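Local coordinates for UDP-galactopyranose mutase (Deinococcus radiodurans, PDB 3HDQ), which probably interconverts UDP-galactopyranose and UDP-galactofuranose with a bound FAD, and is captured here in the oxidised state with its sugar-nucleotide substrate, at residues Gly83-His88 against Tyr371-Val376; Arg105-Arg110 against Gln215-His220; Pro333-Pro338 against Val362-Thr367. One frame throughout, in Å; residues are numbered along the deposited sequence.

Contact 1: residues Gly83-His88 against Tyr371-Val376; sequences GPHIFH and YNMDQV. With FAD (flavin-adenine dinucleotide), chain L.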
# COMPACT_ATOMS: atom_id res chain seq x y z
N GLY A 83 -8.61 14.20 -0.80
CA GLY A 83 -8.57 15.54 -0.24
C GLY A 83 -7.72 15.62 1.01
O GLY A 83 -7.46 14.61 1.66
N PRO A 84 -7.30 16.83 1.38
CA PRO A 84 -6.36 17.02 2.49
C PRO A 84 -6.97 16.55 3.81
O PRO A 84 -8.08 16.97 4.15
CB PRO A 84 -6.18 18.54 2.52
CG PRO A 84 -7.46 19.08 1.95
CD PRO A 84 -7.90 18.09 0.91
N HIS A 85 -6.26 15.69 4.53
CA HIS A 85 -6.67 15.31 5.88
C HIS A 85 -5.66 15.77 6.94
O HIS A 85 -4.55 15.23 7.03
CB HIS A 85 -6.89 13.80 5.95
CG HIS A 85 -8.15 13.36 5.28
ND1 HIS A 85 -8.40 13.61 3.95
CD2 HIS A 85 -9.24 12.72 5.75
CE1 HIS A 85 -9.59 13.14 3.63
NE2 HIS A 85 -10.12 12.59 4.71
N ILE A 86 -6.04 16.78 7.72
CA ILE A 86 -5.18 17.32 8.75
C ILE A 86 -5.66 16.85 10.13
O ILE A 86 -6.79 17.15 10.54
CB ILE A 86 -5.12 18.88 8.70
CG1 ILE A 86 -4.53 19.39 7.38
CG2 ILE A 86 -4.27 19.42 9.84
CD1 ILE A 86 -5.47 19.35 6.21
N PHE A 87 -4.83 16.10 10.85
CA PHE A 87 -5.28 15.59 12.14
C PHE A 87 -5.20 16.63 13.25
O PHE A 87 -4.19 17.31 13.41
CB PHE A 87 -4.53 14.32 12.58
CG PHE A 87 -5.06 13.76 13.87
CD1 PHE A 87 -6.20 12.97 13.88
CD2 PHE A 87 -4.47 14.08 15.09
CE1 PHE A 87 -6.72 12.48 15.07
CE2 PHE A 87 -4.98 13.59 16.28
CZ PHE A 87 -6.11 12.79 16.27
N HIS A 88 -6.28 16.75 14.01
CA HIS A 88 -6.32 17.70 15.11
C HIS A 88 -7.28 17.24 16.18
O HIS A 88 -8.36 16.74 15.88
CB HIS A 88 -6.70 19.11 14.63
CG HIS A 88 -8.05 19.18 13.99
ND1 HIS A 88 -9.19 19.54 14.69
CD2 HIS A 88 -8.46 18.93 12.73
CE1 HIS A 88 -10.23 19.50 13.88
NE2 HIS A 88 -9.82 19.13 12.68
N TYR A 371 -18.50 14.68 11.22
CA TYR A 371 -17.43 14.46 12.20
C TYR A 371 -16.02 14.57 11.60
O TYR A 371 -15.78 14.12 10.47
CB TYR A 371 -17.56 13.08 12.84
CG TYR A 371 -18.45 13.02 14.07
CD1 TYR A 371 -18.97 14.17 14.62
CD2 TYR A 371 -18.74 11.80 14.69
CE1 TYR A 371 -19.77 14.12 15.74
CE2 TYR A 371 -19.54 11.75 15.82
CZ TYR A 371 -20.05 12.92 16.34
OH TYR A 371 -20.85 12.91 17.47
N ASN A 372 -15.10 15.15 12.37
CA ASN A 372 -13.69 15.12 12.00
C ASN A 372 -13.09 13.77 12.40
O ASN A 372 -13.75 12.97 13.08
CB ASN A 372 -12.91 16.26 12.67
CG ASN A 372 -13.48 17.63 12.33
OD1 ASN A 372 -13.82 17.91 11.18
ND2 ASN A 372 -13.59 18.49 13.34
N MET A 373 -11.85 13.51 12.01
CA MET A 373 -11.23 12.22 12.32
C MET A 373 -11.24 11.92 13.82
O MET A 373 -11.65 10.84 14.24
CB MET A 373 -9.81 12.14 11.75
CG MET A 373 -9.75 12.13 10.23
SD MET A 373 -8.05 12.07 9.59
CE MET A 373 -7.54 13.78 9.80
N ASP A 374 -10.77 12.87 14.63
CA ASP A 374 -10.67 12.62 16.06
C ASP A 374 -12.03 12.26 16.67
O ASP A 374 -12.10 11.37 17.52
CB ASP A 374 -10.03 13.80 16.79
CG ASP A 374 -10.94 15.01 16.86
OD1 ASP A 374 -11.07 15.59 17.96
OD2 ASP A 374 -11.51 15.39 15.82
N GLN A 375 -13.09 12.94 16.23
CA GLN A 375 -14.45 12.68 16.74
C GLN A 375 -14.92 11.29 16.36
O GLN A 375 -15.60 10.63 17.14
CB GLN A 375 -15.44 13.71 16.20
CG GLN A 375 -15.18 15.13 16.66
CD GLN A 375 -16.07 16.13 15.96
OE1 GLN A 375 -15.97 16.35 14.74
NE2 GLN A 375 -16.97 16.75 16.72
N VAL A 376 -14.59 10.85 15.15
CA VAL A 376 -14.91 9.47 14.78
C VAL A 376 -14.15 8.48 15.66
O VAL A 376 -14.73 7.52 16.15
CB VAL A 376 -14.73 9.17 13.29
CG1 VAL A 376 -14.88 7.67 13.02
CG2 VAL A 376 -15.76 9.95 12.47
PA FAD L . -14.98 6.55 5.98
O1A FAD L . -13.65 6.99 5.81
O2A FAD L . -15.79 7.13 4.99
O5B FAD L . -14.96 5.01 5.83
C5B FAD L . -16.08 4.22 5.68
C4B FAD L . -15.69 3.08 4.79
O4B FAD L . -16.77 2.24 4.60
C3B FAD L . -15.35 3.62 3.42
O3B FAD L . -14.02 3.40 3.07
C2B FAD L . -16.25 2.88 2.49
O2B FAD L . -15.55 2.48 1.38
C1B FAD L . -16.72 1.73 3.33
N9A FAD L . -17.99 1.20 2.85
C8A FAD L . -19.15 1.85 2.66
N7A FAD L . -20.06 1.02 2.21
C5A FAD L . -19.50 -0.18 2.09
C6A FAD L . -19.97 -1.41 1.68
N6A FAD L . -21.22 -1.60 1.44
N1A FAD L . -19.15 -2.48 1.67
C2A FAD L . -17.86 -2.35 2.05
N3A FAD L . -17.41 -1.15 2.46
C4A FAD L . -18.20 -0.08 2.48
N1 FAD L . -11.14 15.21 9.18
C2 FAD L . -10.25 15.82 9.97
O2 FAD L . -10.19 15.57 11.14
N3 FAD L . -9.41 16.70 9.43
C4 FAD L . -9.46 16.97 8.10
O4 FAD L . -8.73 17.76 7.60
C4X FAD L . -10.38 16.36 7.32
N5 FAD L . -10.43 16.65 6.01
C5X FAD L . -11.34 16.04 5.23
C6 FAD L . -11.37 16.33 3.89
C7 FAD L . -12.29 15.71 3.08
C7M FAD L . -12.35 16.02 1.65
C8 FAD L . -13.16 14.79 3.61
C8M FAD L . -14.14 14.16 2.70
C9 FAD L . -13.11 14.49 4.96
C9A FAD L . -12.21 15.12 5.78
N10 FAD L . -12.14 14.83 7.11
C10 FAD L . -11.22 15.47 7.87
C1' FAD L . -13.13 13.94 7.77
C2' FAD L . -12.72 12.48 7.77
O2' FAD L . -12.65 12.11 6.44
C3' FAD L . -13.73 11.57 8.46
O3' FAD L . -13.88 11.80 9.79
C4' FAD L . -13.21 10.19 8.55
O4' FAD L . -12.37 10.06 7.44
C5' FAD L . -14.38 9.25 8.54
O5' FAD L . -14.14 7.99 9.03
P FAD L . -15.20 6.88 8.82
O1P FAD L . -14.66 5.64 9.17
O2P FAD L . -16.29 7.19 9.68
O3P FAD L . -15.67 6.94 7.33
O HOH W 1 -9.16 15.14 13.26
O HOH W 2 -11.37 19.14 10.48
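M373 makes the main apolar reach toward the 83-88 loop. Its chain bends at chi3 (-78°), which places CE against that backbone, 3.5 Å from I86 O and also beside the CB atoms of H85 and F87. The sulfur meets the same histidine at its ring: SD lies at the edge of H85, 5.1 Å from the ring centroid, a Met-aromatic contact. Further along, the F87 ring meets D374 obliquely, CE1 being 4.0 Å from D374 CB.

No direct hydrogen bond joins the two segments; water and flavin do so instead. One water accepts from D374 N and can donate to H88 O. A second lies in the plane of the H88 ring, 2.7 Å from NE2, and bonds weakly to N372 OD1. The carboxylate of D374 turns to T89, N372 OD1 bonds to R198, and H88 ND1 to D212.

The flavin pyrimidine is gripped from both segments. I86 N donates to FAD O4 at 2.9 Å, almost straight at 171°, while FAD N3 returns a bond to I86 O. From the 371-376 segment, M373 N donates to FAD O2 at 2.8 Å. Against one face of the tricycle, H85 lays a ring face, with FAD C5X over its centre. G83 O lies in the plane of that ring, 2.7 Å from H85 ND1; with NE2 bonded to the ribityl O2', this would fix its rotation. Since M373 N belongs to the first turn of helix 373-388, the helix end would probably favour negative charge around N1 and O2.

That helix starts at the flavin, with F39 of helix 39-50 and Y222 of helix 222-229 against M373, while helix 92-99 packs on F87 just before strand 88-89.

Contact 2: residues Arg105-Arg110 against Gln215-His220; sequences RPYQHR and QAMPLH. With GDU (galactose-uridine-5'-diphosphate), chain K.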
# COMPACT_ATOMS: atom_id res chain seq x y z
N ARG A 105 4.54 14.14 13.25
CA ARG A 105 5.17 15.38 12.82
C ARG A 105 4.29 16.54 13.26
O ARG A 105 3.15 16.66 12.80
CB ARG A 105 5.28 15.42 11.30
CG ARG A 105 5.93 16.71 10.80
CD ARG A 105 5.31 17.23 9.50
NE ARG A 105 5.93 18.48 9.07
CZ ARG A 105 5.31 19.44 8.40
NH1 ARG A 105 4.03 19.32 8.06
NH2 ARG A 105 5.97 20.54 8.05
N PRO A 106 4.80 17.42 14.14
CA PRO A 106 3.99 18.56 14.58
C PRO A 106 3.63 19.47 13.42
O PRO A 106 4.49 19.79 12.60
CB PRO A 106 4.92 19.29 15.56
CG PRO A 106 5.91 18.25 15.99
CD PRO A 106 6.13 17.40 14.78
N TYR A 107 2.37 19.88 13.35
CA TYR A 107 1.91 20.69 12.24
C TYR A 107 0.61 21.40 12.60
O TYR A 107 -0.35 20.78 13.06
CB TYR A 107 1.70 19.83 11.00
CG TYR A 107 1.06 20.53 9.82
CD1 TYR A 107 1.76 21.47 9.08
CD2 TYR A 107 -0.24 20.23 9.44
CE1 TYR A 107 1.18 22.09 7.99
CE2 TYR A 107 -0.83 20.84 8.36
CZ TYR A 107 -0.12 21.77 7.63
OH TYR A 107 -0.71 22.38 6.54
N GLN A 108 0.60 22.71 12.41
CA GLN A 108 -0.59 23.51 12.62
C GLN A 108 -0.97 24.11 11.27
O GLN A 108 -0.29 25.01 10.76
CB GLN A 108 -0.32 24.57 13.69
CG GLN A 108 0.19 23.99 15.00
CD GLN A 108 0.54 25.05 16.04
OE1 GLN A 108 1.14 26.07 15.72
NE2 GLN A 108 0.17 24.79 17.31
N HIS A 109 -2.03 23.57 10.68
CA HIS A 109 -2.52 23.91 9.33
C HIS A 109 -2.95 25.37 9.26
O HIS A 109 -3.55 25.89 10.19
CB HIS A 109 -3.70 22.97 9.02
CG HIS A 109 -4.20 23.03 7.60
ND1 HIS A 109 -3.41 22.78 6.50
CD2 HIS A 109 -5.46 23.21 7.11
CE1 HIS A 109 -4.13 22.85 5.40
NE2 HIS A 109 -5.39 23.11 5.74
N ARG A 110 -2.65 26.02 8.15
CA ARG A 110 -3.07 27.40 7.93
C ARG A 110 -3.67 27.54 6.55
O ARG A 110 -3.14 27.04 5.56
CB ARG A 110 -1.90 28.37 8.11
CG ARG A 110 -1.46 28.49 9.56
CD ARG A 110 -0.22 29.34 9.69
NE ARG A 110 0.01 29.77 11.06
CZ ARG A 110 0.80 29.15 11.93
NH1 ARG A 110 1.42 28.03 11.60
NH2 ARG A 110 0.95 29.64 13.15
N GLN A 215 -2.08 19.11 17.56
CA GLN A 215 -2.06 19.23 16.11
C GLN A 215 -0.79 18.62 15.55
O GLN A 215 0.32 19.12 15.80
CB GLN A 215 -2.21 20.70 15.69
CG GLN A 215 -3.47 21.38 16.22
CD GLN A 215 -3.69 22.78 15.65
OE1 GLN A 215 -3.50 23.02 14.45
NE2 GLN A 215 -4.09 23.71 16.51
N ALA A 216 -0.95 17.54 14.79
CA ALA A 216 0.20 16.78 14.29
C ALA A 216 -0.21 15.73 13.26
O ALA A 216 -1.31 15.20 13.31
CB ALA A 216 0.96 16.13 15.45
N MET A 217 0.68 15.44 12.33
CA MET A 217 0.40 14.51 11.26
C MET A 217 1.14 13.19 11.50
O MET A 217 2.26 13.19 12.01
CB MET A 217 0.81 15.11 9.90
CG MET A 217 -0.05 16.28 9.44
SD MET A 217 -1.75 15.83 9.03
CE MET A 217 -1.48 14.58 7.77
N PRO A 218 0.50 12.06 11.18
CA PRO A 218 1.19 10.78 11.30
C PRO A 218 2.52 10.83 10.54
O PRO A 218 2.54 11.10 9.33
CB PRO A 218 0.22 9.79 10.66
CG PRO A 218 -1.13 10.39 10.90
CD PRO A 218 -0.92 11.89 10.82
N LEU A 219 3.62 10.58 11.26
CA LEU A 219 4.96 10.80 10.71
C LEU A 219 5.18 10.16 9.33
O LEU A 219 5.77 10.78 8.44
CB LEU A 219 6.04 10.37 11.70
CG LEU A 219 7.49 10.64 11.27
CD1 LEU A 219 7.73 12.13 11.10
CD2 LEU A 219 8.47 10.07 12.27
N HIS A 220 4.69 8.94 9.13
CA HIS A 220 4.82 8.31 7.82
C HIS A 220 3.50 8.14 7.09
O HIS A 220 3.37 7.29 6.20
CB HIS A 220 5.55 6.98 7.96
CG HIS A 220 6.83 7.09 8.73
ND1 HIS A 220 7.90 7.84 8.30
CD2 HIS A 220 7.21 6.55 9.92
CE1 HIS A 220 8.88 7.76 9.19
NE2 HIS A 220 8.48 6.97 10.17
N1 GDU K . -16.76 27.84 4.93
C2 GDU K . -16.71 28.83 4.16
N3 GDU K . -15.81 29.54 3.63
C4 GDU K . -14.57 29.13 3.93
C5 GDU K . -14.42 27.96 4.82
C6 GDU K . -15.53 27.36 5.28
O2 GDU K . -18.01 29.28 3.80
O4 GDU K . -13.58 29.70 3.45
C1D GDU K . -17.97 27.22 5.37
C2D GDU K . -18.67 26.22 4.41
O2D GDU K . -20.07 26.13 4.64
C3D GDU K . -17.95 24.94 4.77
C4D GDU K . -18.00 25.06 6.30
O4D GDU K . -17.82 26.45 6.58
O3D GDU K . -18.63 23.80 4.27
C5D GDU K . -17.16 24.07 7.09
O5D GDU K . -15.81 24.38 6.70
PA GDU K . -14.66 23.28 6.65
O1A GDU K . -13.35 23.98 6.54
O2A GDU K . -14.69 22.52 7.91
O3A GDU K . -14.81 22.38 5.35
PB GDU K . -14.28 20.89 5.27
O1B GDU K . -14.70 20.51 3.89
O2B GDU K . -14.89 19.91 6.20
O3B GDU K . -12.68 20.77 5.30
C1' GDU K . -11.77 19.68 5.56
C2' GDU K . -11.58 19.55 7.09
C3' GDU K . -11.28 20.98 7.60
C4' GDU K . -9.87 21.39 7.06
C5' GDU K . -9.86 21.20 5.52
C6' GDU K . -8.44 21.29 4.89
O2' GDU K . -12.72 18.93 7.72
O3' GDU K . -11.34 20.98 9.05
O4' GDU K . -8.89 20.55 7.70
O5' GDU K . -10.51 20.03 4.94
O6' GDU K . -8.18 22.59 4.31
O HOH W 3 -3.29 21.52 12.03
O HOH W 4 -4.29 24.83 12.71
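R105 and M217 form an antiparallel hydrogen-bonded pair: R105 N reaches M217 O at 2.8 Å, in the carbonyl plane and nearly straight (175°), and M217 N answers to R105 O. P106 and A216 follow as a non-hydrogen-bonded pair, where A216 CA comes 3.3 Å from R105 O in a CA-H...O contact. Beyond them Y107 N bonds to Q215 O at 3.3 Å, the donor standing well above the carbonyl plane.

Two side-chain pairs flank this ladder. Y107 and M217 lie side by side, with CD2 of the ring 4.0 Å from M217 CG. Q215 crosses Q108 at about a right angle, its OE1 3.6 Å from Q108 CB. OE1 can also receive two waters, one of which accepts from H109 N, while Q215 NE2 is held by F210 O and D212 O.

The next shell leads to the substrate. H109 has CG anti to its backbone N (chi1 -171°), which brings CG forward toward the sugar. Y107 OH and H109 ND1 share a hydrogen bond of 2.7 Å, which orients the imidazole so that NE2 meets the galactose O6' at 3.2 Å. An alanine at H109 would probably leave both Y107 OH and O6' without this mate and let the phenol turn more freely.

Strand 214-218 runs between 104-106 and 88-89 in a small antiparallel sheet; I312 of helix 309-313 covers Y107 and M217, and R105 NH1 bonds to H311 O.

Contact 3: residues Pro333-Pro338 against Val362-Thr367; sequences PYYPVP and VGRLAT. With FAD (flavin-adenine dinucleotide), chain L.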
# COMPACT_ATOMS: atom_id res chain seq x y z
N PRO A 333 -20.36 9.11 -1.17
CA PRO A 333 -20.81 10.08 -0.16
C PRO A 333 -19.66 10.46 0.75
O PRO A 333 -19.00 9.56 1.28
CB PRO A 333 -21.87 9.30 0.62
CG PRO A 333 -21.47 7.85 0.49
CD PRO A 333 -20.70 7.72 -0.82
N TYR A 334 -19.41 11.76 0.94
CA TYR A 334 -18.36 12.23 1.84
C TYR A 334 -18.88 13.12 2.98
O TYR A 334 -18.28 13.17 4.05
CB TYR A 334 -17.28 13.02 1.08
CG TYR A 334 -16.54 12.23 0.01
CD1 TYR A 334 -16.45 12.71 -1.28
CD2 TYR A 334 -15.94 11.01 0.30
CE1 TYR A 334 -15.79 12.02 -2.26
CE2 TYR A 334 -15.27 10.30 -0.67
CZ TYR A 334 -15.20 10.81 -1.95
OH TYR A 334 -14.52 10.12 -2.95
N TYR A 335 -20.00 13.80 2.75
CA TYR A 335 -20.57 14.72 3.74
C TYR A 335 -22.06 14.47 3.94
O TYR A 335 -22.81 14.45 2.97
CB TYR A 335 -20.46 16.16 3.25
CG TYR A 335 -19.07 16.72 2.98
CD1 TYR A 335 -18.43 16.49 1.77
CD2 TYR A 335 -18.43 17.52 3.92
CE1 TYR A 335 -17.19 17.01 1.52
CE2 TYR A 335 -17.18 18.04 3.68
CZ TYR A 335 -16.56 17.79 2.47
OH TYR A 335 -15.32 18.31 2.22
N PRO A 336 -22.50 14.33 5.19
CA PRO A 336 -23.93 14.50 5.42
C PRO A 336 -24.28 15.96 5.13
O PRO A 336 -23.38 16.80 5.14
CB PRO A 336 -24.09 14.23 6.93
CG PRO A 336 -22.76 13.74 7.41
CD PRO A 336 -21.74 14.24 6.45
N VAL A 337 -25.56 16.24 4.90
CA VAL A 337 -26.01 17.60 4.58
C VAL A 337 -26.94 18.14 5.68
O VAL A 337 -28.16 18.09 5.55
CB VAL A 337 -26.73 17.61 3.22
CG1 VAL A 337 -27.12 19.03 2.82
CG2 VAL A 337 -25.85 16.96 2.15
N PRO A 338 -26.35 18.69 6.76
CA PRO A 338 -27.16 19.09 7.91
C PRO A 338 -28.16 20.21 7.58
O PRO A 338 -27.77 21.34 7.29
CB PRO A 338 -26.11 19.56 8.93
CG PRO A 338 -24.82 18.97 8.45
CD PRO A 338 -24.93 18.99 6.97
N VAL A 362 -21.76 3.10 13.19
CA VAL A 362 -20.71 3.97 13.70
C VAL A 362 -20.06 4.73 12.57
O VAL A 362 -19.87 4.17 11.49
CB VAL A 362 -19.57 3.18 14.39
CG1 VAL A 362 -18.67 4.12 15.19
CG2 VAL A 362 -20.13 2.08 15.29
N GLY A 363 -19.72 6.00 12.81
CA GLY A 363 -18.92 6.77 11.88
C GLY A 363 -19.67 7.87 11.18
O GLY A 363 -20.89 7.99 11.31
N ARG A 364 -18.94 8.69 10.42
CA ARG A 364 -19.54 9.84 9.75
C ARG A 364 -20.76 9.47 8.89
O ARG A 364 -21.80 10.11 9.00
CB ARG A 364 -18.51 10.61 8.91
CG ARG A 364 -19.15 11.70 8.06
CD ARG A 364 -18.19 12.36 7.05
NE ARG A 364 -17.37 13.40 7.66
CZ ARG A 364 -16.92 14.48 7.04
NH1 ARG A 364 -17.21 14.70 5.77
NH2 ARG A 364 -16.17 15.35 7.70
N LEU A 365 -20.62 8.45 8.05
CA LEU A 365 -21.67 8.09 7.09
C LEU A 365 -22.84 7.33 7.72
O LEU A 365 -24.00 7.58 7.40
CB LEU A 365 -21.10 7.23 5.97
CG LEU A 365 -19.93 7.89 5.24
CD1 LEU A 365 -19.44 6.99 4.12
CD2 LEU A 365 -20.40 9.24 4.71
N ALA A 366 -22.50 6.41 8.61
CA ALA A 366 -23.46 5.51 9.20
C ALA A 366 -24.37 6.19 10.23
O ALA A 366 -25.51 5.76 10.45
CB ALA A 366 -22.72 4.32 9.81
N THR A 367 -23.86 7.24 10.88
CA THR A 367 -24.66 7.96 11.86
C THR A 367 -24.96 9.38 11.39
O THR A 367 -25.49 10.19 12.16
CB THR A 367 -24.00 7.99 13.27
OG1 THR A 367 -22.80 8.78 13.26
CG2 THR A 367 -23.68 6.59 13.73
PA FAD L . -14.98 6.55 5.98
O1A FAD L . -13.65 6.99 5.81
O2A FAD L . -15.79 7.13 4.99
O5B FAD L . -14.96 5.01 5.83
C5B FAD L . -16.08 4.22 5.68
C4B FAD L . -15.69 3.08 4.79
O4B FAD L . -16.77 2.24 4.60
C3B FAD L . -15.35 3.62 3.42
O3B FAD L . -14.02 3.40 3.07
C2B FAD L . -16.25 2.88 2.49
O2B FAD L . -15.55 2.48 1.38
C1B FAD L . -16.72 1.73 3.33
N9A FAD L . -17.99 1.20 2.85
C8A FAD L . -19.15 1.85 2.66
N7A FAD L . -20.06 1.02 2.21
C5A FAD L . -19.50 -0.18 2.09
C6A FAD L . -19.97 -1.41 1.68
N6A FAD L . -21.22 -1.60 1.44
N1A FAD L . -19.15 -2.48 1.67
C2A FAD L . -17.86 -2.35 2.05
N3A FAD L . -17.41 -1.15 2.46
C4A FAD L . -18.20 -0.08 2.48
N1 FAD L . -11.14 15.21 9.18
C2 FAD L . -10.25 15.82 9.97
O2 FAD L . -10.19 15.57 11.14
N3 FAD L . -9.41 16.70 9.43
C4 FAD L . -9.46 16.97 8.10
O4 FAD L . -8.73 17.76 7.60
C4X FAD L . -10.38 16.36 7.32
N5 FAD L . -10.43 16.65 6.01
C5X FAD L . -11.34 16.04 5.23
C6 FAD L . -11.37 16.33 3.89
C7 FAD L . -12.29 15.71 3.08
C7M FAD L . -12.35 16.02 1.65
C8 FAD L . -13.16 14.79 3.61
C8M FAD L . -14.14 14.16 2.70
C9 FAD L . -13.11 14.49 4.96
C9A FAD L . -12.21 15.12 5.78
N10 FAD L . -12.14 14.83 7.11
C10 FAD L . -11.22 15.47 7.87
C1' FAD L . -13.13 13.94 7.77
C2' FAD L . -12.72 12.48 7.77
O2' FAD L . -12.65 12.11 6.44
C3' FAD L . -13.73 11.57 8.46
O3' FAD L . -13.88 11.80 9.79
C4' FAD L . -13.21 10.19 8.55
O4' FAD L . -12.37 10.06 7.44
C5' FAD L . -14.38 9.25 8.54
O5' FAD L . -14.14 7.99 9.03
P FAD L . -15.20 6.88 8.82
O1P FAD L . -14.66 5.64 9.17
O2P FAD L . -16.29 7.19 9.68
O3P FAD L . -15.67 6.94 7.33
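R364 leaves its backbone toward the 333-338 segment with CG anti to the backbone N (chi1 172°), and a bend at chi3 (-82°) swings NE off the extended line. The guanidinium that follows delivers NH1 to Y334 O. This hydrogen bond is modelled at 2.5 Å, a length that is doubtfully short, with the carbonyl oxygen close to the guanidinium plane.

The same NH1 sits over one face of the Y335 ring, 3.6 Å from CD2, although the two planes are 49° apart. Nearer the R364 backbone, CG touches P336 CD at 4.0 Å, the two side chains crossing at about a right angle. L365 supplies an apolar contact, CD1 to P333 CG at 4.2 Å, and its CD2 also nears P333 O.

Y334 and Y335 both face R275 in a classic beta bulge of strand 320-336. Y335 OH bonds to O1B of the substrate diphosphate, and the Y335 hydroxyl oxygen also lies near the flavin methyl C7M.

R364 N donates to FAD O2P at 3.1 Å, and G363 comes so close to that phosphate oxygen that a CB there would collide with it. T367 N and T367 OG1 bind G363 O from opposite faces of its plane, securing the turn.

One face of the guanidinium carries FAD C1', which is 3.4 Å from NH2. NH1 and NH2 bond to the neutral carbonyls of Y334 and Y371, so the positive charge is positioned without being cancelled by those partners; beside the flavin, it would probably favour electron-rich, reduced states of the ring.

Along the chain, contact 1 closes the longest loop, and contacts 2 and 3 lie inside it in series. Contacts 1 and 3 have centres about 13 Å apart and both touch FAD; R364 and Y371 join them directly. Contact 2 lies about 12 Å from contact 1, centre to centre, and touches it where I86 packs on H109 and F87 on A216; strand 88-89, which begins at H88 of contact 1, is the third strand of the sheet that holds contact 2. Contacts 2 and 3 do not touch, their nearest atoms being about 12 Å apart. Contact 1 thus links the two and also touches the substrate, while contact 2 reaches its galactose and contact 3 its diphosphate.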